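Local coordinates for gamma-glutamyl phosphate reductase (Thermotoga maritima, PDB 1O20), which probably catalyses the NADPH-dependent reduction of gamma-glutamyl phosphate to glutamate gamma-semialdehyde, the second step from glutamate in proline biosynthesis, at residues A[139-142]-A[143-147]; A[251-254]-A[255-259]; A[273-276]-A[277-281]. All coordinates share one frame; numbering follows the deposited sequence.

Interaction 1: residues A[139-142]-A[143-147]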
# COMPACT_ATOMS: atom_id res chain seq x y z
N VAL A 139 11.53 3.49 -2.35
CA VAL A 139 10.73 2.29 -2.54
C VAL A 139 11.65 1.12 -2.71
O VAL A 139 11.35 0.03 -2.25
CB VAL A 139 9.79 2.46 -3.75
CG1 VAL A 139 9.19 1.12 -4.20
CG2 VAL A 139 8.68 3.50 -3.41
N THR A 140 12.80 1.37 -3.32
CA THR A 140 13.83 0.36 -3.51
C THR A 140 14.25 -0.31 -2.21
O THR A 140 14.33 -1.53 -2.13
CB THR A 140 15.04 1.04 -4.20
OG1 THR A 140 14.62 1.55 -5.48
CG2 THR A 140 16.16 0.05 -4.50
N VAL A 141 14.56 0.47 -1.20
CA VAL A 141 14.86 -0.04 0.11
C VAL A 141 13.65 -0.61 0.85
O VAL A 141 13.72 -1.74 1.38
CB VAL A 141 15.55 1.03 0.96
CG1 VAL A 141 15.68 0.58 2.43
CG2 VAL A 141 16.93 1.35 0.35
N GLU A 142 12.57 0.15 0.88
CA GLU A 142 11.40 -0.23 1.66
C GLU A 142 10.91 -1.61 1.28
O GLU A 142 10.65 -2.42 2.16
CB GLU A 142 10.29 0.78 1.47
CG GLU A 142 10.58 2.11 2.12
CD GLU A 142 9.64 3.20 1.66
OE1 GLU A 142 8.62 2.86 0.98
OE2 GLU A 142 9.94 4.39 1.99
N THR A 143 10.79 -1.90 -0.01
CA THR A 143 10.25 -3.18 -0.43
C THR A 143 11.24 -4.28 -0.19
O THR A 143 10.85 -5.33 0.29
CB THR A 143 9.81 -3.17 -1.89
OG1 THR A 143 10.87 -2.72 -2.74
CG2 THR A 143 8.68 -2.14 -2.09
N THR A 144 12.52 -4.01 -0.47
CA THR A 144 13.59 -4.98 -0.27
C THR A 144 13.65 -5.49 1.16
O THR A 144 13.69 -6.71 1.40
CB THR A 144 14.94 -4.34 -0.66
OG1 THR A 144 15.02 -4.17 -2.10
CG2 THR A 144 16.07 -5.29 -0.34
N ILE A 145 13.58 -4.59 2.11
CA ILE A 145 13.76 -4.98 3.49
C ILE A 145 12.56 -5.72 4.01
O ILE A 145 12.70 -6.62 4.83
CB ILE A 145 14.17 -3.79 4.41
CG1 ILE A 145 13.07 -2.72 4.45
CG2 ILE A 145 15.55 -3.25 4.01
CD1 ILE A 145 13.39 -1.58 5.38
N LEU A 146 11.37 -5.37 3.54
CA LEU A 146 10.21 -6.13 3.90
C LEU A 146 10.27 -7.55 3.31
O LEU A 146 9.91 -8.51 3.99
CB LEU A 146 8.96 -5.43 3.44
CG LEU A 146 8.51 -4.31 4.36
CD1 LEU A 146 7.45 -3.46 3.69
CD2 LEU A 146 7.95 -4.84 5.69
N ALA A 147 10.71 -7.66 2.05
CA ALA A 147 10.84 -8.96 1.43
C ALA A 147 11.89 -9.82 2.15
O ALA A 147 11.64 -10.98 2.49
CB ALA A 147 11.21 -8.81 -0.03

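Interaction 2: residues A[251-254]-A[255-259]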
# COMPACT_ATOMS: atom_id res chain seq x y z
N LYS A 251 -17.73 17.46 16.38
CA LYS A 251 -16.58 16.57 16.28
C LYS A 251 -16.44 16.03 14.86
O LYS A 251 -15.35 15.66 14.45
CB LYS A 251 -16.66 15.44 17.31
CG LYS A 251 -16.60 15.90 18.81
CD LYS A 251 -16.70 14.70 19.77
CE LYS A 251 -16.36 15.00 21.23
NZ LYS A 251 -16.58 13.77 22.06
N ALA A 252 -17.54 16.01 14.11
CA ALA A 252 -17.58 15.53 12.72
C ALA A 252 -16.71 16.38 11.81
O ALA A 252 -16.04 15.89 10.90
CB ALA A 252 -19.00 15.56 12.21
N VAL A 253 -16.70 17.68 12.09
CA VAL A 253 -16.05 18.62 11.21
C VAL A 253 -14.54 18.33 11.11
O VAL A 253 -14.03 18.16 9.99
CB VAL A 253 -16.36 20.08 11.64
CG1 VAL A 253 -15.42 21.03 10.98
CG2 VAL A 253 -17.83 20.43 11.36
N PRO A 254 -13.81 18.28 12.23
CA PRO A 254 -12.38 17.94 12.14
C PRO A 254 -12.13 16.57 11.51
O PRO A 254 -11.13 16.40 10.86
CB PRO A 254 -11.91 17.93 13.62
CG PRO A 254 -12.95 18.66 14.37
CD PRO A 254 -14.21 18.61 13.59
N VAL A 255 -12.99 15.59 11.73
CA VAL A 255 -12.77 14.27 11.10
C VAL A 255 -12.79 14.41 9.58
O VAL A 255 -11.94 13.88 8.87
CB VAL A 255 -13.83 13.25 11.56
CG1 VAL A 255 -13.71 11.98 10.78
CG2 VAL A 255 -13.74 12.97 13.05
N ILE A 256 -13.78 15.14 9.07
CA ILE A 256 -13.96 15.34 7.66
C ILE A 256 -12.79 16.14 7.09
O ILE A 256 -12.23 15.76 6.08
CB ILE A 256 -15.29 16.03 7.36
CG1 ILE A 256 -16.47 15.12 7.70
CG2 ILE A 256 -15.37 16.35 5.90
CD1 ILE A 256 -17.75 15.85 7.88
N ILE A 257 -12.40 17.21 7.78
CA ILE A 257 -11.26 18.03 7.38
C ILE A 257 -9.95 17.22 7.34
O ILE A 257 -9.18 17.31 6.39
CB ILE A 257 -11.15 19.24 8.32
CG1 ILE A 257 -12.39 20.11 8.15
CG2 ILE A 257 -9.91 20.10 8.01
CD1 ILE A 257 -12.52 20.69 6.79
N ASN A 258 -9.75 16.42 8.37
CA ASN A 258 -8.58 15.57 8.47
C ASN A 258 -8.55 14.63 7.28
O ASN A 258 -7.52 14.51 6.61
CB ASN A 258 -8.60 14.81 9.80
CG ASN A 258 -7.42 13.88 9.97
OD1 ASN A 258 -7.57 12.65 9.96
ND2 ASN A 258 -6.24 14.46 10.09
N ALA A 259 -9.70 14.01 7.00
CA ALA A 259 -9.77 12.99 5.97
C ALA A 259 -9.51 13.55 4.57
O ALA A 259 -8.93 12.87 3.74
CB ALA A 259 -11.13 12.27 6.01

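Interaction 3: residues A[273-276]-A[277-281]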
# COMPACT_ATOMS: atom_id res chain seq x y z
N LEU A 273 -18.59 13.08 0.36
CA LEU A 273 -19.29 13.28 1.61
C LEU A 273 -20.77 13.06 1.40
O LEU A 273 -21.41 13.76 0.60
CB LEU A 273 -19.05 14.69 2.15
CG LEU A 273 -19.54 14.96 3.57
CD1 LEU A 273 -18.70 14.21 4.61
CD2 LEU A 273 -19.47 16.46 3.83
N LEU A 274 -21.33 12.14 2.16
CA LEU A 274 -22.77 11.88 2.13
C LEU A 274 -23.36 12.42 3.41
O LEU A 274 -22.80 12.18 4.51
CB LEU A 274 -23.06 10.38 2.03
CG LEU A 274 -22.34 9.62 0.91
CD1 LEU A 274 -22.75 8.10 0.87
CD2 LEU A 274 -22.61 10.22 -0.40
N VAL A 275 -24.50 13.11 3.32
CA VAL A 275 -25.05 13.83 4.48
C VAL A 275 -26.53 13.55 4.62
O VAL A 275 -27.27 13.75 3.65
CB VAL A 275 -24.89 15.37 4.33
CG1 VAL A 275 -25.50 16.10 5.50
CG2 VAL A 275 -23.42 15.74 4.23
N HIS A 276 -26.95 13.12 5.82
CA HIS A 276 -28.36 12.80 6.13
C HIS A 276 -29.21 14.04 5.95
O HIS A 276 -28.88 15.12 6.45
CB HIS A 276 -28.48 12.30 7.59
CG HIS A 276 -29.76 11.59 7.91
ND1 HIS A 276 -30.98 12.23 8.02
CD2 HIS A 276 -29.99 10.29 8.20
CE1 HIS A 276 -31.90 11.34 8.36
NE2 HIS A 276 -31.32 10.16 8.48
N GLU A 277 -30.32 13.88 5.25
CA GLU A 277 -31.23 14.98 4.94
C GLU A 277 -31.72 15.75 6.15
O GLU A 277 -31.88 16.97 6.07
CB GLU A 277 -32.41 14.50 4.09
CG GLU A 277 -33.39 13.57 4.77
CD GLU A 277 -34.59 13.24 3.88
OE1 GLU A 277 -34.56 13.59 2.67
OE2 GLU A 277 -35.56 12.63 4.38
N LYS A 278 -31.87 15.08 7.30
CA LYS A 278 -32.40 15.76 8.51
C LYS A 278 -31.44 16.73 9.17
O LYS A 278 -31.86 17.60 9.92
CB LYS A 278 -32.99 14.76 9.52
CG LYS A 278 -34.25 14.08 9.00
CD LYS A 278 -34.85 13.14 10.07
CE LYS A 278 -35.89 12.19 9.50
NZ LYS A 278 -36.50 11.38 10.58
N ILE A 279 -30.15 16.65 8.85
CA ILE A 279 -29.18 17.62 9.34
C ILE A 279 -28.57 18.45 8.22
O ILE A 279 -27.77 19.31 8.48
CB ILE A 279 -28.04 16.91 10.09
CG1 ILE A 279 -27.40 15.86 9.19
CG2 ILE A 279 -28.60 16.30 11.38
CD1 ILE A 279 -26.04 15.54 9.52
N ALA A 280 -28.94 18.19 6.98
CA ALA A 280 -28.33 18.87 5.83
C ALA A 280 -28.46 20.38 5.86
O ALA A 280 -27.50 21.07 5.52
CB ALA A 280 -28.93 18.35 4.56
N LYS A 281 -29.64 20.90 6.22
CA LYS A 281 -29.86 22.37 6.27
C LYS A 281 -28.97 23.05 7.26
O LYS A 281 -28.50 24.14 6.99
CB LYS A 281 -31.31 22.72 6.59
CG LYS A 281 -32.29 22.34 5.50
CD LYS A 281 -33.61 23.06 5.64
CE LYS A 281 -34.70 22.37 4.78

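Interaction 1: residues A[139-142]-A[143-147]
The peptide carbonyl of Val139 is gripped from opposite faces of its plane: Thr143 OG1 reaches Val139 O on one face, at 2.8 Å, and the amide of the same residue, Thr143 N, comes to that oxygen on the other, at 3.0 Å. With OG1 placed between its own N and carbonyl carbon (chi1 54°), Thr143 turns its hydroxyl back onto the preceding turn of helix and carries CG2 alongside, 3.9 Å from Val139 CG1, where the two side chains meet at a slant. One residue on, Thr144 repeats the hydroxyl bond with a different rotation. Its OG1 stands anti to the carbonyl carbon (chi1 -71°) and donates to Thr140 O at 2.7 Å, almost in line with the C=O bond, while the backbone hydrogen bond from Thr144 N to the same oxygen is weak, at 3.5 Å. Two buried threonine hydroxyls thus find acceptors within their own helix. Val141 CG1 and Ile145 CG2 add apolar packing at 4.1 Å. Helix 138-149 connects strands 129-132 and 154-157 in a beta-alpha-beta unit, probably part of the cofactor-binding domain, as in other aldehyde dehydrogenases. Thr143 and Thr144 lie against strand 154-157, Thr140 and Val141 against helix 163-177, and Ile145 packs on helix 84-99.

Interaction 2: residues A[251-254]-A[255-259]
Ile256 lays its longer branch over the carbonyl of Ala252, with CG1 at 3.3 Å from Ala252 O and CD1 close behind. CG1 stands beside the backbone N, anti to the carbonyl carbon (chi1 -67°), which directs the branch back along the helix, while Ile256 N donates to the same oxygen. Ile257 does likewise one residue on: its CG1 sits 3.1 Å from Val253 O, a tight fit beside the hydrogen bond that Ile257 N makes to that oxygen. The same Ile257 CG1 meets Val253 CG1 at 4.2 Å. These methyl and methylene groups therefore shield carbonyls that are already engaged by backbone amides.

The ring nitrogen of Pro254 carries no hydrogen, so its bond to the turn before is missing and the helix is kinked there. Separately, Lys251 O is approached more closely by a methyl, Val255 CG2 at 3.4 Å, than by Val255 N. Regular bonding continues beyond: Asn258 N donates to Pro254 O at 2.8 Å, arriving from a position tilted 29° from the carbonyl plane, and Asn258 CB touches that oxygen too. The carboxamide of Asn258 turns outward, where its OD1 is hydrogen-bonded to Ser379.

Ile256 and Val253 face Phe283 of helix 277-293, and Ile256 also reaches Val243 and Leu355 on the neighbouring strands, whereas Lys251 and Pro254 lie on the exposed side. The result is an amphipathic helix with a kink at Pro254, in its second turn, the middle element of the beta-alpha-beta unit made by strand 239-243, helix 249-261 and strand 270-276, within the parallel alpha/beta architecture of the aldehyde dehydrogenase fold.

Interaction 3: residues A[273-276]-A[277-281]
A histidine N-cap marks the turn from strand 270-276 into helix 277-293. His276 ND1 accepts from Lys278 N at 3.1 Å, and the amide approaches the edge of the ring, only 6° from its plane, on a nearly straight bond. The first torsion, with CG anti to the backbone N (chi1 -164°), brings the ring edge up to the first amides of the helix. There the ring runs alongside Lys278 and points the same way, with CE1 3.7 Å from Lys278 CG. The backbone of His276 adds a second bond: Ile279 N donates to His276 O at 3.1 Å from well above the carbonyl plane. With an alanine here, Lys278 N would probably lose its capping acceptor, and the aliphatic chain of Lys278 the ring alongside it. Val275 CG1 meets Ile279 CD1 at 4.1 Å and Ala280 CB at 4.2 Å, an apolar contact between the strand end and the first turn. Strand and helix segments stand almost perpendicular, at 98°. The histidine cap is a feature of this helix start; the strand-to-helix connection, at the C-terminal end of a central strand of the parallel sheet, belongs to the alpha/beta design of the aldehyde dehydrogenase fold.

How the interactions relate
Interactions 2 and 3 share one region. Helix 249-261 leads into strand 270-276, and the two contacts touch where Ile256 CD1 packs on Leu273 CD1 at 3.8 Å. Interaction 1 lies across the centre of the chain, its own centre about 33 Å from that of interaction 2 and about 44 Å from that of interaction 3, beside the separate four-stranded sheet. It is the most central of the three and largely buried, and hydroxyls bonding to backbone carbonyls set its character. Interaction 2, partly buried, is mostly aliphatic branches set against backbone carbonyls, in a helix bent at Pro254. Interaction 3 combines a buried histidine cap with exposed charged side chains at Glu277 and Lys278.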